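Beta-lactamase (Burkholderia cenocepacia, PDB 5E2G) probably hydrolyses beta-lactams, opening the ring to give substituted beta-amino acids, as a member of the class C beta-lactamase family. Local coordinates at residues L267-Y272 against T309-T314; T253-F258 against L303-A308; P178-T183 against L230-A235; M237-T242 against A329-I334; L57-S62 against G318-Y323. One frame throughout, in Å; residues are numbered along the deposited sequence.

Contact 1 of 5, residues L267-Y272 against T309-T314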
# COMPACT_ATOMS: atom_id res chain seq x y z
N LEU A 267 5.70 8.66 3.20
CA LEU A 267 5.45 8.56 1.77
C LEU A 267 4.55 7.35 1.58
O LEU A 267 5.02 6.21 1.57
CB LEU A 267 6.74 8.44 0.97
CG LEU A 267 6.56 8.78 -0.51
CD1 LEU A 267 6.14 10.24 -0.69
CD2 LEU A 267 7.81 8.48 -1.32
N ILE A 268 3.25 7.61 1.49
CA ILE A 268 2.18 6.62 1.38
C ILE A 268 1.99 5.85 2.69
O ILE A 268 0.87 5.74 3.17
CB ILE A 268 2.40 5.66 0.20
CG1 ILE A 268 2.33 6.44 -1.12
CG2 ILE A 268 1.35 4.55 0.23
CD1 ILE A 268 1.00 7.15 -1.33
N TRP A 269 3.07 5.31 3.26
CA TRP A 269 2.95 4.67 4.57
C TRP A 269 2.37 5.63 5.60
O TRP A 269 2.51 6.84 5.50
CB TRP A 269 4.31 4.18 5.07
CG TRP A 269 4.90 3.06 4.29
CD1 TRP A 269 5.98 3.13 3.48
CD2 TRP A 269 4.44 1.70 4.26
NE1 TRP A 269 6.23 1.89 2.93
CE2 TRP A 269 5.30 1.00 3.40
CE3 TRP A 269 3.39 1.01 4.88
CZ2 TRP A 269 5.15 -0.37 3.13
CZ3 TRP A 269 3.23 -0.34 4.61
CH2 TRP A 269 4.11 -1.02 3.75
N GLU A 270 1.72 5.06 6.61
CA GLU A 270 1.15 5.81 7.72
C GLU A 270 1.65 5.19 9.01
O GLU A 270 1.78 3.97 9.10
CB GLU A 270 -0.39 5.80 7.63
CG GLU A 270 -0.90 6.21 6.23
CD GLU A 270 -2.24 5.59 5.86
OE1 GLU A 270 -2.80 4.82 6.68
OE2 GLU A 270 -2.74 5.88 4.75
N GLN A 271 1.96 6.02 10.01
CA GLN A 271 2.65 5.50 11.18
C GLN A 271 2.18 6.18 12.45
O GLN A 271 1.52 7.22 12.43
CB GLN A 271 4.17 5.64 11.04
CG GLN A 271 4.67 7.01 11.35
CD GLN A 271 6.16 7.17 11.16
OE1 GLN A 271 6.76 8.07 11.73
NE2 GLN A 271 6.76 6.30 10.38
N TYR A 272 2.54 5.55 13.57
CA TYR A 272 2.18 5.98 14.91
C TYR A 272 3.35 5.65 15.82
O TYR A 272 4.07 4.68 15.56
CB TYR A 272 0.90 5.27 15.40
CG TYR A 272 -0.24 5.37 14.42
CD1 TYR A 272 -1.16 6.42 14.49
CD2 TYR A 272 -0.39 4.45 13.40
CE1 TYR A 272 -2.18 6.53 13.58
CE2 TYR A 272 -1.41 4.55 12.47
CZ TYR A 272 -2.31 5.59 12.57
OH TYR A 272 -3.33 5.70 11.66
N THR A 309 8.16 2.62 15.77
CA THR A 309 6.87 3.06 15.25
C THR A 309 6.04 1.86 14.83
O THR A 309 6.56 0.77 14.60
CB THR A 309 7.04 4.03 14.06
OG1 THR A 309 8.01 3.51 13.15
CG2 THR A 309 7.53 5.34 14.53
N TRP A 310 4.73 2.07 14.76
CA TRP A 310 3.80 1.15 14.13
C TRP A 310 3.49 1.72 12.75
O TRP A 310 2.86 2.77 12.64
CB TRP A 310 2.52 1.00 14.96
CG TRP A 310 1.42 0.16 14.31
CD1 TRP A 310 0.68 0.50 13.21
CD2 TRP A 310 0.92 -1.11 14.75
NE1 TRP A 310 -0.23 -0.50 12.93
CE2 TRP A 310 -0.10 -1.49 13.86
CE3 TRP A 310 1.24 -1.97 15.81
CZ2 TRP A 310 -0.80 -2.69 14.00
CZ3 TRP A 310 0.54 -3.16 15.94
CH2 TRP A 310 -0.46 -3.51 15.04
N ILE A 311 3.95 1.03 11.71
CA ILE A 311 3.81 1.46 10.33
C ILE A 311 2.79 0.54 9.67
O ILE A 311 2.90 -0.68 9.79
CB ILE A 311 5.16 1.40 9.60
CG1 ILE A 311 6.21 2.22 10.35
CG2 ILE A 311 5.01 1.86 8.15
CD1 ILE A 311 7.61 1.99 9.86
N ASN A 312 1.80 1.12 8.99
CA ASN A 312 0.76 0.29 8.39
C ASN A 312 0.20 0.92 7.12
O ASN A 312 0.51 2.06 6.76
CB ASN A 312 -0.38 -0.01 9.40
CG ASN A 312 -1.19 1.22 9.82
OD1 ASN A 312 -0.94 2.35 9.38
ND2 ASN A 312 -2.17 0.99 10.67
N LYS A 313 -0.62 0.14 6.43
CA LYS A 313 -1.37 0.61 5.27
C LYS A 313 -2.52 -0.35 5.01
O LYS A 313 -2.34 -1.57 5.08
CB LYS A 313 -0.48 0.70 4.02
CG LYS A 313 -1.20 1.17 2.78
CD LYS A 313 -1.48 2.65 2.86
CE LYS A 313 -2.43 3.07 1.75
NZ LYS A 313 -3.86 2.75 2.08
N THR A 314 -3.69 0.20 4.70
CA THR A 314 -4.86 -0.56 4.32
C THR A 314 -5.02 -0.60 2.80
O THR A 314 -4.51 0.26 2.08
CB THR A 314 -6.12 0.04 4.93
OG1 THR A 314 -6.06 1.46 4.80
CG2 THR A 314 -6.25 -0.33 6.40
O HOH W 1 -5.02 4.75 3.81

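Contact 2 of 5, residues T253-F258 against L303-A308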
# COMPACT_ATOMS: atom_id res chain seq x y z
N THR A 253 11.02 5.90 2.70
CA THR A 253 9.56 5.99 2.65
C THR A 253 8.92 6.02 4.04
O THR A 253 7.70 6.20 4.14
CB THR A 253 8.95 4.82 1.87
OG1 THR A 253 9.02 3.64 2.66
CG2 THR A 253 9.66 4.60 0.53
N HIS A 254 9.71 5.83 5.10
CA HIS A 254 9.22 5.94 6.47
C HIS A 254 9.41 7.33 7.05
O HIS A 254 9.20 7.51 8.26
CB HIS A 254 9.93 4.93 7.39
CG HIS A 254 9.86 3.51 6.93
ND1 HIS A 254 10.46 2.48 7.62
CD2 HIS A 254 9.27 2.94 5.85
CE1 HIS A 254 10.24 1.34 6.99
NE2 HIS A 254 9.53 1.59 5.91
N THR A 255 9.85 8.28 6.24
CA THR A 255 10.01 9.66 6.69
C THR A 255 8.64 10.25 7.02
O THR A 255 7.71 10.14 6.22
CB THR A 255 10.70 10.47 5.59
OG1 THR A 255 12.01 9.93 5.35
CG2 THR A 255 10.81 11.94 5.98
N GLY A 256 8.51 10.88 8.18
CA GLY A 256 7.25 11.47 8.60
C GLY A 256 7.10 12.91 8.16
O GLY A 256 7.87 13.76 8.58
N TYR A 257 6.11 13.19 7.31
CA TYR A 257 5.96 14.50 6.68
C TYR A 257 4.82 15.35 7.24
O TYR A 257 4.96 16.58 7.30
CB TYR A 257 5.74 14.34 5.17
CG TYR A 257 6.95 13.80 4.45
CD1 TYR A 257 8.06 14.60 4.25
CD2 TYR A 257 6.97 12.50 3.96
CE1 TYR A 257 9.18 14.11 3.57
CE2 TYR A 257 8.08 12.00 3.29
CZ TYR A 257 9.18 12.81 3.10
OH TYR A 257 10.27 12.32 2.43
N PHE A 258 3.69 14.74 7.62
CA PHE A 258 2.53 15.47 8.10
C PHE A 258 1.91 14.77 9.29
O PHE A 258 1.89 13.54 9.35
CB PHE A 258 1.43 15.60 7.04
CG PHE A 258 1.80 16.43 5.85
CD1 PHE A 258 2.29 15.82 4.70
CD2 PHE A 258 1.61 17.80 5.86
CE1 PHE A 258 2.62 16.58 3.58
CE2 PHE A 258 1.92 18.57 4.75
CZ PHE A 258 2.43 17.95 3.61
N LEU A 303 10.18 13.89 10.11
CA LEU A 303 10.70 12.87 11.02
C LEU A 303 11.60 11.91 10.27
O LEU A 303 11.23 11.36 9.23
CB LEU A 303 9.56 12.11 11.66
CG LEU A 303 8.57 13.07 12.27
CD1 LEU A 303 7.32 12.34 12.54
CD2 LEU A 303 9.12 13.69 13.54
N ALA A 304 12.81 11.72 10.79
CA ALA A 304 13.63 10.65 10.28
C ALA A 304 12.88 9.33 10.43
O ALA A 304 12.10 9.16 11.37
CB ALA A 304 14.95 10.58 11.05
N PRO A 305 13.04 8.39 9.49
CA PRO A 305 12.57 7.02 9.73
C PRO A 305 12.95 6.58 11.14
O PRO A 305 14.05 6.87 11.62
CB PRO A 305 13.29 6.21 8.65
CG PRO A 305 13.42 7.19 7.51
CD PRO A 305 13.61 8.56 8.14
N ASN A 306 12.03 5.91 11.81
CA ASN A 306 12.13 5.66 13.24
C ASN A 306 11.70 4.23 13.52
O ASN A 306 10.52 3.89 13.31
CB ASN A 306 11.25 6.65 14.01
CG ASN A 306 11.27 6.43 15.51
OD1 ASN A 306 12.07 5.67 16.04
ND2 ASN A 306 10.38 7.12 16.21
N PRO A 307 12.60 3.37 14.00
CA PRO A 307 12.21 1.97 14.22
C PRO A 307 11.13 1.81 15.27
O PRO A 307 10.36 0.84 15.20
CB PRO A 307 13.53 1.32 14.66
CG PRO A 307 14.28 2.42 15.29
CD PRO A 307 13.97 3.63 14.47
N ALA A 308 11.04 2.74 16.22
CA ALA A 308 10.06 2.63 17.30
C ALA A 308 8.69 3.15 16.87
O ALA A 308 8.10 4.01 17.54
CB ALA A 308 10.56 3.38 18.54

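Contact 3 of 5, residues P178-T183 against L230-A235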
# COMPACT_ATOMS: atom_id res chain seq x y z
N PRO A 178 11.71 -7.77 -8.74
CA PRO A 178 12.85 -8.70 -8.63
C PRO A 178 13.93 -8.23 -7.68
O PRO A 178 14.67 -9.06 -7.15
CB PRO A 178 13.38 -8.79 -10.07
CG PRO A 178 12.87 -7.58 -10.75
CD PRO A 178 11.55 -7.29 -10.12
N ALA A 179 14.06 -6.93 -7.44
CA ALA A 179 15.08 -6.47 -6.51
C ALA A 179 14.72 -6.75 -5.06
O ALA A 179 15.62 -6.76 -4.21
CB ALA A 179 15.32 -4.99 -6.70
N ILE A 180 13.43 -6.93 -4.77
CA ILE A 180 13.00 -7.45 -3.48
C ILE A 180 12.87 -8.96 -3.51
O ILE A 180 12.65 -9.58 -2.46
CB ILE A 180 11.63 -6.85 -3.06
CG1 ILE A 180 11.56 -5.37 -3.40
CG2 ILE A 180 11.37 -7.07 -1.56
CD1 ILE A 180 11.93 -4.48 -2.26
N GLY A 181 13.01 -9.58 -4.68
CA GLY A 181 12.77 -11.00 -4.78
C GLY A 181 11.30 -11.33 -4.69
O GLY A 181 10.93 -12.36 -4.11
N MSE A 182 10.44 -10.47 -5.22
CA MSE A 182 9.01 -10.72 -5.27
C MSE A 182 8.67 -11.34 -6.62
O MSE A 182 8.43 -10.63 -7.60
CB MSE A 182 8.22 -9.44 -5.03
CG MSE A 182 8.57 -8.73 -3.72
SE MSE A 182 7.71 -6.97 -3.57
CE MSE A 182 5.88 -7.56 -3.36
N THR A 183 8.67 -12.67 -6.67
CA THR A 183 8.57 -13.42 -7.92
C THR A 183 7.14 -13.83 -8.26
O THR A 183 6.93 -14.51 -9.26
CB THR A 183 9.46 -14.67 -7.87
OG1 THR A 183 9.01 -15.55 -6.83
CG2 THR A 183 10.89 -14.31 -7.60
N LEU A 230 4.88 -10.29 2.33
CA LEU A 230 5.64 -10.47 3.55
C LEU A 230 7.11 -10.14 3.33
O LEU A 230 7.75 -9.52 4.18
CB LEU A 230 5.48 -11.90 4.06
CG LEU A 230 5.97 -12.14 5.49
CD1 LEU A 230 5.26 -11.18 6.45
CD2 LEU A 230 5.75 -13.60 5.87
N ARG A 231 7.67 -10.57 2.19
CA ARG A 231 9.07 -10.30 1.92
C ARG A 231 9.32 -8.80 1.81
O ARG A 231 10.36 -8.30 2.25
CB ARG A 231 9.49 -11.03 0.64
CG ARG A 231 10.98 -11.05 0.42
CD ARG A 231 11.39 -12.05 -0.65
NE ARG A 231 12.84 -12.04 -0.85
CZ ARG A 231 13.71 -12.69 -0.08
NH1 ARG A 231 13.27 -13.41 0.95
NH2 ARG A 231 15.01 -12.62 -0.32
N PHE A 232 8.36 -8.06 1.24
CA PHE A 232 8.43 -6.60 1.22
C PHE A 232 8.46 -6.03 2.64
O PHE A 232 9.27 -5.14 2.94
CB PHE A 232 7.25 -6.07 0.42
CG PHE A 232 7.26 -4.58 0.19
CD1 PHE A 232 8.40 -3.93 -0.25
CD2 PHE A 232 6.11 -3.84 0.36
CE1 PHE A 232 8.40 -2.56 -0.49
CE2 PHE A 232 6.10 -2.46 0.13
CZ PHE A 232 7.25 -1.83 -0.30
N VAL A 233 7.60 -6.54 3.52
CA VAL A 233 7.61 -6.12 4.92
C VAL A 233 8.97 -6.38 5.56
O VAL A 233 9.50 -5.54 6.29
CB VAL A 233 6.47 -6.83 5.69
CG1 VAL A 233 6.63 -6.65 7.20
CG2 VAL A 233 5.12 -6.32 5.22
N GLN A 234 9.57 -7.54 5.27
CA GLN A 234 10.91 -7.81 5.77
C GLN A 234 11.90 -6.79 5.24
O GLN A 234 12.74 -6.29 6.00
CB GLN A 234 11.36 -9.22 5.38
CG GLN A 234 10.56 -10.35 5.98
CD GLN A 234 11.11 -11.70 5.56
OE1 GLN A 234 10.65 -12.30 4.59
NE2 GLN A 234 12.11 -12.19 6.30
N ALA A 235 11.81 -6.47 3.95
CA ALA A 235 12.70 -5.46 3.37
C ALA A 235 12.52 -4.11 4.04
O ALA A 235 13.49 -3.38 4.27
CB ALA A 235 12.45 -5.36 1.86

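Contact 4 of 5, residues M237-T242 against A329-I334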
# COMPACT_ATOMS: atom_id res chain seq x y z
N MSE A 237 12.09 -3.65 7.01
CA MSE A 237 12.79 -3.67 8.29
C MSE A 237 14.26 -4.07 8.10
O MSE A 237 14.95 -4.38 9.06
CB MSE A 237 12.08 -4.61 9.26
CG MSE A 237 10.64 -4.23 9.50
SE MSE A 237 9.78 -5.28 10.90
CE MSE A 237 9.59 -6.97 9.95
N GLY A 238 14.71 -4.06 6.84
CA GLY A 238 16.12 -4.22 6.52
C GLY A 238 16.67 -5.63 6.66
O GLY A 238 17.87 -5.80 6.88
N MSE A 239 15.83 -6.64 6.49
CA MSE A 239 16.21 -8.00 6.85
C MSE A 239 16.69 -8.90 5.73
O MSE A 239 17.17 -9.99 6.00
CB MSE A 239 15.04 -8.71 7.52
CG MSE A 239 14.64 -8.12 8.83
SE MSE A 239 12.90 -8.76 9.40
CE MSE A 239 12.95 -8.04 11.18
N ILE A 240 16.55 -8.50 4.46
CA ILE A 240 16.77 -9.49 3.42
C ILE A 240 17.82 -9.10 2.39
O ILE A 240 17.74 -9.53 1.23
CB ILE A 240 15.45 -9.85 2.72
CG1 ILE A 240 14.79 -8.60 2.14
CG2 ILE A 240 14.50 -10.59 3.67
CD1 ILE A 240 13.79 -8.95 1.09
N HIS A 241 18.83 -8.33 2.79
CA HIS A 241 19.99 -8.07 1.93
C HIS A 241 19.59 -7.42 0.61
O HIS A 241 20.01 -7.85 -0.47
CB HIS A 241 20.79 -9.35 1.64
CG HIS A 241 21.11 -10.17 2.85
ND1 HIS A 241 21.35 -11.52 2.78
CD2 HIS A 241 21.24 -9.83 4.15
CE1 HIS A 241 21.61 -11.98 3.99
NE2 HIS A 241 21.55 -10.97 4.84
N THR A 242 18.74 -6.41 0.67
CA THR A 242 18.51 -5.63 -0.53
C THR A 242 19.74 -4.77 -0.81
O THR A 242 20.49 -4.40 0.10
CB THR A 242 17.27 -4.75 -0.39
OG1 THR A 242 17.59 -3.56 0.32
CG2 THR A 242 16.16 -5.49 0.35
N ALA A 329 11.54 -1.83 15.09
CA ALA A 329 12.35 -2.02 16.29
C ALA A 329 12.13 -3.40 16.90
O ALA A 329 13.06 -3.96 17.49
CB ALA A 329 12.04 -0.94 17.33
N LYS A 330 10.93 -3.96 16.77
CA LYS A 330 10.60 -5.26 17.35
C LYS A 330 10.74 -6.41 16.36
O LYS A 330 10.61 -7.57 16.77
CB LYS A 330 9.17 -5.25 17.92
CG LYS A 330 8.96 -4.29 19.08
CD LYS A 330 9.14 -4.95 20.44
CE LYS A 330 7.88 -5.68 20.89
NZ LYS A 330 7.97 -6.17 22.30
N ARG A 331 10.98 -6.12 15.08
CA ARG A 331 11.28 -7.14 14.09
C ARG A 331 10.10 -8.08 13.88
O ARG A 331 10.28 -9.27 13.64
CB ARG A 331 12.54 -7.91 14.48
CG ARG A 331 13.75 -7.02 14.68
CD ARG A 331 14.96 -7.81 15.10
NE ARG A 331 15.35 -8.78 14.07
CZ ARG A 331 15.15 -10.09 14.17
NH1 ARG A 331 14.58 -10.60 15.26
NH2 ARG A 331 15.54 -10.90 13.19
N ILE A 332 8.89 -7.54 13.96
CA ILE A 332 7.66 -8.30 13.75
C ILE A 332 6.79 -7.59 12.72
O ILE A 332 6.93 -6.39 12.46
CB ILE A 332 6.89 -8.50 15.08
CG1 ILE A 332 6.51 -7.16 15.71
CG2 ILE A 332 7.72 -9.33 16.05
CD1 ILE A 332 5.96 -7.27 17.10
N GLY A 333 5.89 -8.35 12.09
CA GLY A 333 4.96 -7.77 11.14
C GLY A 333 3.91 -8.76 10.71
O GLY A 333 4.06 -9.97 10.88
N ILE A 334 2.83 -8.23 10.12
CA ILE A 334 1.70 -9.04 9.65
C ILE A 334 1.26 -8.56 8.28
O ILE A 334 1.32 -7.36 7.98
CB ILE A 334 0.51 -9.01 10.64
CG1 ILE A 334 -0.58 -9.99 10.21
CG2 ILE A 334 -0.08 -7.63 10.73
CD1 ILE A 334 -1.65 -10.24 11.27

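Contact 5 of 5, residues L57-S62 against G318-Y323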
# COMPACT_ATOMS: atom_id res chain seq x y z
N LEU A 57 -3.08 -15.46 -5.79
CA LEU A 57 -2.94 -14.01 -5.98
C LEU A 57 -4.15 -13.27 -5.42
O LEU A 57 -5.30 -13.66 -5.68
CB LEU A 57 -2.75 -13.66 -7.46
CG LEU A 57 -1.48 -14.17 -8.16
CD1 LEU A 57 -1.62 -14.08 -9.69
CD2 LEU A 57 -0.24 -13.41 -7.71
N PHE A 58 -3.89 -12.20 -4.66
CA PHE A 58 -4.90 -11.30 -4.15
C PHE A 58 -4.63 -9.89 -4.65
O PHE A 58 -3.48 -9.49 -4.83
CB PHE A 58 -4.91 -11.27 -2.62
CG PHE A 58 -5.19 -12.60 -1.98
CD1 PHE A 58 -4.18 -13.54 -1.84
CD2 PHE A 58 -6.45 -12.90 -1.48
CE1 PHE A 58 -4.43 -14.76 -1.24
CE2 PHE A 58 -6.70 -14.12 -0.88
CZ PHE A 58 -5.68 -15.05 -0.77
N GLU A 59 -5.70 -9.12 -4.89
CA GLU A 59 -5.57 -7.69 -5.15
C GLU A 59 -5.40 -6.96 -3.82
O GLU A 59 -6.21 -7.13 -2.90
CB GLU A 59 -6.80 -7.15 -5.88
CG GLU A 59 -7.28 -8.02 -7.01
CD GLU A 59 -8.65 -7.61 -7.55
OE1 GLU A 59 -9.27 -6.68 -6.98
OE2 GLU A 59 -9.10 -8.22 -8.54
N ILE A 60 -4.36 -6.14 -3.71
CA ILE A 60 -4.06 -5.46 -2.45
C ILE A 60 -4.52 -4.00 -2.46
O ILE A 60 -4.23 -3.26 -1.52
CB ILE A 60 -2.56 -5.57 -2.09
CG1 ILE A 60 -1.67 -4.91 -3.13
CG2 ILE A 60 -2.18 -7.03 -1.93
CD1 ILE A 60 -0.20 -4.92 -2.74
N GLY A 61 -5.25 -3.58 -3.48
CA GLY A 61 -5.80 -2.23 -3.47
C GLY A 61 -4.73 -1.17 -3.28
O GLY A 61 -3.66 -1.21 -3.90
N SER A 62 -5.00 -0.23 -2.37
CA SER A 62 -4.13 0.92 -2.15
C SER A 62 -2.80 0.56 -1.52
O SER A 62 -1.91 1.41 -1.47
CB SER A 62 -4.84 1.95 -1.29
OG SER A 62 -5.95 2.51 -1.96
N GLY A 318 -12.99 -3.86 -4.80
CA GLY A 318 -14.37 -4.30 -4.78
C GLY A 318 -14.56 -5.68 -4.18
O GLY A 318 -15.60 -5.97 -3.59
N GLY A 319 -13.55 -6.55 -4.31
CA GLY A 319 -13.70 -7.92 -3.86
C GLY A 319 -12.70 -8.40 -2.82
O GLY A 319 -12.82 -9.53 -2.35
N PHE A 320 -11.72 -7.56 -2.46
CA PHE A 320 -10.60 -7.99 -1.63
C PHE A 320 -10.35 -7.01 -0.48
O PHE A 320 -10.67 -5.83 -0.56
CB PHE A 320 -9.31 -8.12 -2.44
CG PHE A 320 -9.34 -9.18 -3.52
CD1 PHE A 320 -9.99 -8.96 -4.72
CD2 PHE A 320 -8.67 -10.38 -3.34
CE1 PHE A 320 -10.00 -9.93 -5.72
CE2 PHE A 320 -8.67 -11.36 -4.34
CZ PHE A 320 -9.34 -11.13 -5.52
N SER A 321 -9.72 -7.52 0.58
CA SER A 321 -9.36 -6.72 1.75
C SER A 321 -7.93 -7.03 2.17
O SER A 321 -7.56 -8.19 2.33
CB SER A 321 -10.32 -6.99 2.92
OG SER A 321 -11.63 -6.57 2.62
N THR A 322 -7.14 -5.98 2.38
CA THR A 322 -5.72 -6.09 2.69
C THR A 322 -5.36 -5.23 3.89
O THR A 322 -5.92 -4.15 4.08
CB THR A 322 -4.87 -5.65 1.49
OG1 THR A 322 -5.39 -6.26 0.31
CG2 THR A 322 -3.41 -6.04 1.66
N TYR A 323 -4.40 -5.70 4.69
CA TYR A 323 -3.83 -4.90 5.76
C TYR A 323 -2.38 -5.31 5.95
O TYR A 323 -2.05 -6.50 5.91
CB TYR A 323 -4.59 -5.07 7.09
CG TYR A 323 -4.11 -4.14 8.19
CD1 TYR A 323 -4.17 -2.76 8.03
CD2 TYR A 323 -3.61 -4.64 9.38
CE1 TYR A 323 -3.74 -1.89 9.04
CE2 TYR A 323 -3.18 -3.78 10.39
CZ TYR A 323 -3.25 -2.41 10.21
OH TYR A 323 -2.83 -1.57 11.21
O HOH W 2 -12.38 -6.48 -6.95
O HOH W 3 -7.53 -5.45 -0.98

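Contact 1 of 5, residues L267-Y272 against T309-T314
Trp269 lays the benzo end of its indole against Ile311, with CE3 3.7 Å from the branch methyl CG2, and CZ3 carries on to CB of Lys313 at 3.9 Å. The indole and the Ile311 side chain cross at about a right angle, and the carbonyl O of Asn312 lies at the ring's edge. Beyond Trp269 the backbones pair as antiparallel strands. Glu270 and Asn312 form one hydrogen-bonded pair, in which Asn312 N gives a nearly straight bond to Glu270 O (2.9 Å, 167° at the hydrogen). Tyr272 and Trp310 form the next, with Trp310 N 2.8 Å from Tyr272 O. Between them Gln271 faces Ile311 without such bonds, their side chains running alongside each other in the same direction. On the sheet face of Glu270 and Tyr272, Trp310 carries CG anti to the backbone N (chi1 174°), and its CD1 meets Tyr272 CD2 at 4.1 Å, the two side chains set at a slant. The carboxylate of Glu270 stops 4.3 Å short, OE2 to NZ of Lys313, so a water joins them: it donates to Glu270 OE2 and accepts from Lys313 NZ. Arg146 makes a salt bridge with the same OE2, while NZ also bonds to Tyr148 OH and to O of Thr314. Lys313 and Thr314 fit the K(T/S)G-type motif of this family, so the strand probably lines the active site. The charge of the buried carboxylate is probably balanced mainly by Arg146, with the water linking it to Lys313.

Contact 2 of 5, residues T253-F258 against L303-A308
Gly256 and Leu303 meet as one antiparallel hydrogen-bonded pair: Leu303 N donates to Gly256 O at 2.8 Å, and Gly256 N returns a bond to Leu303 O at 3.0 Å. Without a side chain on Gly256, the branch tip CD1 of Leu303 comes down to 4.0 Å from Gly256 CA. The same Leu303 carbonyl O is also approached from Thr255, by CA in a CA-H...O contact and by the methyl CG2 at 3.3 Å. Next along, Thr255 lies side by side with Pro305 and puts OG1 3.5 Å from the proline CD, while CB of His254 touches CB of Pro305 at 3.8 Å.

Outside this shell, further bonds position these groups. Thr255 OG1 bonds to the carbonyl of Arg252. With CG2 anti to the backbone N, OG1 taking the place beside that N (chi1 -62°), CG2 lies over one face of the Tyr257 ring. His254 turns its imidazole away from the proline, bonding through NE2 to Asn236 and meeting Trp269 edge-to-face. Farther down the loop, Asn306 OD1 accepts from Ala308 N at 3.1 Å, an Asx turn that bends the chain ahead of strand 309-316. Tyr257 and Phe258 both face Gln265 in a classic beta bulge, and the pairing of Gly256 with Leu303 is the last pair, at the end of the antiparallel ladder between strands 256-260 and 294-303 of the central sheet.

Contact 3 of 5, residues P178-T183 against L230-A235
The Phe232 ring takes the CD1 methyl of Ile180 at its edge, 4.1 Å from ring atom CD1, while the selenium of Met182 comes in obliquely, 5.2 Å from the ring centroid and 42° off the normal. That is a Met-aromatic contact, with selenomethionine standing for methionine. The Met182 chain bends at its last torsion (chi3 70°), with SE beside the ring and CB of Phe232. The other flat group, the Arg231 guanidinium, has O of Ile180 at its edge. NE donates to that oxygen at 2.9 Å, a bent bond (132° at the hydrogen), on an arm extended from CG to NE. Deeper in, CG2 of Ile180 packs on CB of Ala235 at 4.0 Å. The helix 168-180 ends here in a Schellman motif, Gly181 with its positive phi being the C-prime residue. Helix 64-77 backs Phe232 and Met182 through Leu67, and helix 244-252 covers Ile180 through Leu246 and Ile250. A carbonyl at the last turn of the helix is thus met by a side-chain N-H. The positive arginine probably suits the negative end of the helix dipole, with apolar packing beneath.

Contact 4 of 5, residues M237-T242 against A329-I334
The carbonyl O of Ile332 is met by both outer atoms of Met237: SE lies 3.4 Å from it and the methyl CE 3.7 Å. Neither is a hydrogen bond; the side chain rests on the strand backbone by packing alone. Both methionines here are selenomethionines, and both point their first bond towards residues 329-334. In Met237 the chain runs out extended and then bends at its last torsion (chi3 -73°), laying the methyl beside the oxygen, while SE also sits 4.0 Å from CA of Arg331. Met239, extended to its tip (chi3 171°), reaches Arg331 instead. Its CE comes to 3.3 Å from CB of Arg331, a tight approach, with CG of Arg331 at 3.7 Å and NE at 3.8 Å, so the methyl sits against the CB-CG part of the arginine and near NE, the two chains crossing obliquely. The head of Arg331 makes a salt bridge with Asp33.

The loop begins at a Schellman motif, in which Gly238, with positive phi, ends helix 226-235, and Met239 N bonds back to Gln234 O. Strand 332-338 is bonded to strand 25-32 through Gly333 and Val31, and Val31 also touches Met237. Arg331, with positive phi of 64°, sits at the turn leading into strand 332-338. The contact therefore brings the loop between helices 226-235 and 244-252 against the start of that sheet strand, with Ile240 lying back on helix 226-235.

Contact 5 of 5, residues L57-S62 against G318-Y323
Glu59 crosses the face of the Phe320 ring and carries its carboxylate past the rim at CD1 and CE1. CB starts 3.8 Å from CD1, CG stands over the face in a CH-pi contact, 3.9 Å from the centroid and 24° off the normal, and the carboxyl CD comes to 3.2 Å from CE1. The carboxylate is turned 30° from the ring plane. At its tip OE1 takes a bond from a water at 3.1 Å, which in turn accepts weakly from Gly319 N, and also meets Thr317 OG1; OE2 is bound by Tyr197 OH. At the ring's edge, in its plane, Phe58 brings CD2 to 3.8 Å from Phe320 CD2, the side chains crossing at about a right angle. A second water bonds Glu59 O at 2.9 Å and lies 2.6 Å from Thr322 OG1, tying the strands where no direct bond forms. Thr322 CG2 also rests on Ile60 CB and CG2. The Ser62 at the end of this segment fits the SxxK pattern, whose serine is probably the nucleophile in this family. The contact thus joins an apolar floor to a buried carboxylate whose oxygens are each met by hydroxyls or water, so its charge is probably spread over several partners.

Along the chain contact 5 opens first and contact 3 closes before contacts 4, 2 and 1 open; contacts 4 and 5 cross, as do 1 and 2. Contacts 1 and 2 lie closest, centres about 9 Å apart, in the same antiparallel sheet, strand 263-265 lying between their strands 270-273 and 256-260; contacts 4 and 5 also reach this sheet. Contacts 3 and 4, about 11 Å apart, are linked through helix 226-235 and the loop that leaves it, while contact 1 touches contact 3 through Trp269 and Phe232. Contacts 2 and 5 are farthest, about 25 Å. The helices thus pack against a common sheet, with the putative active-site residues Lys313 and Ser62 brought together by contacts 1 and 5.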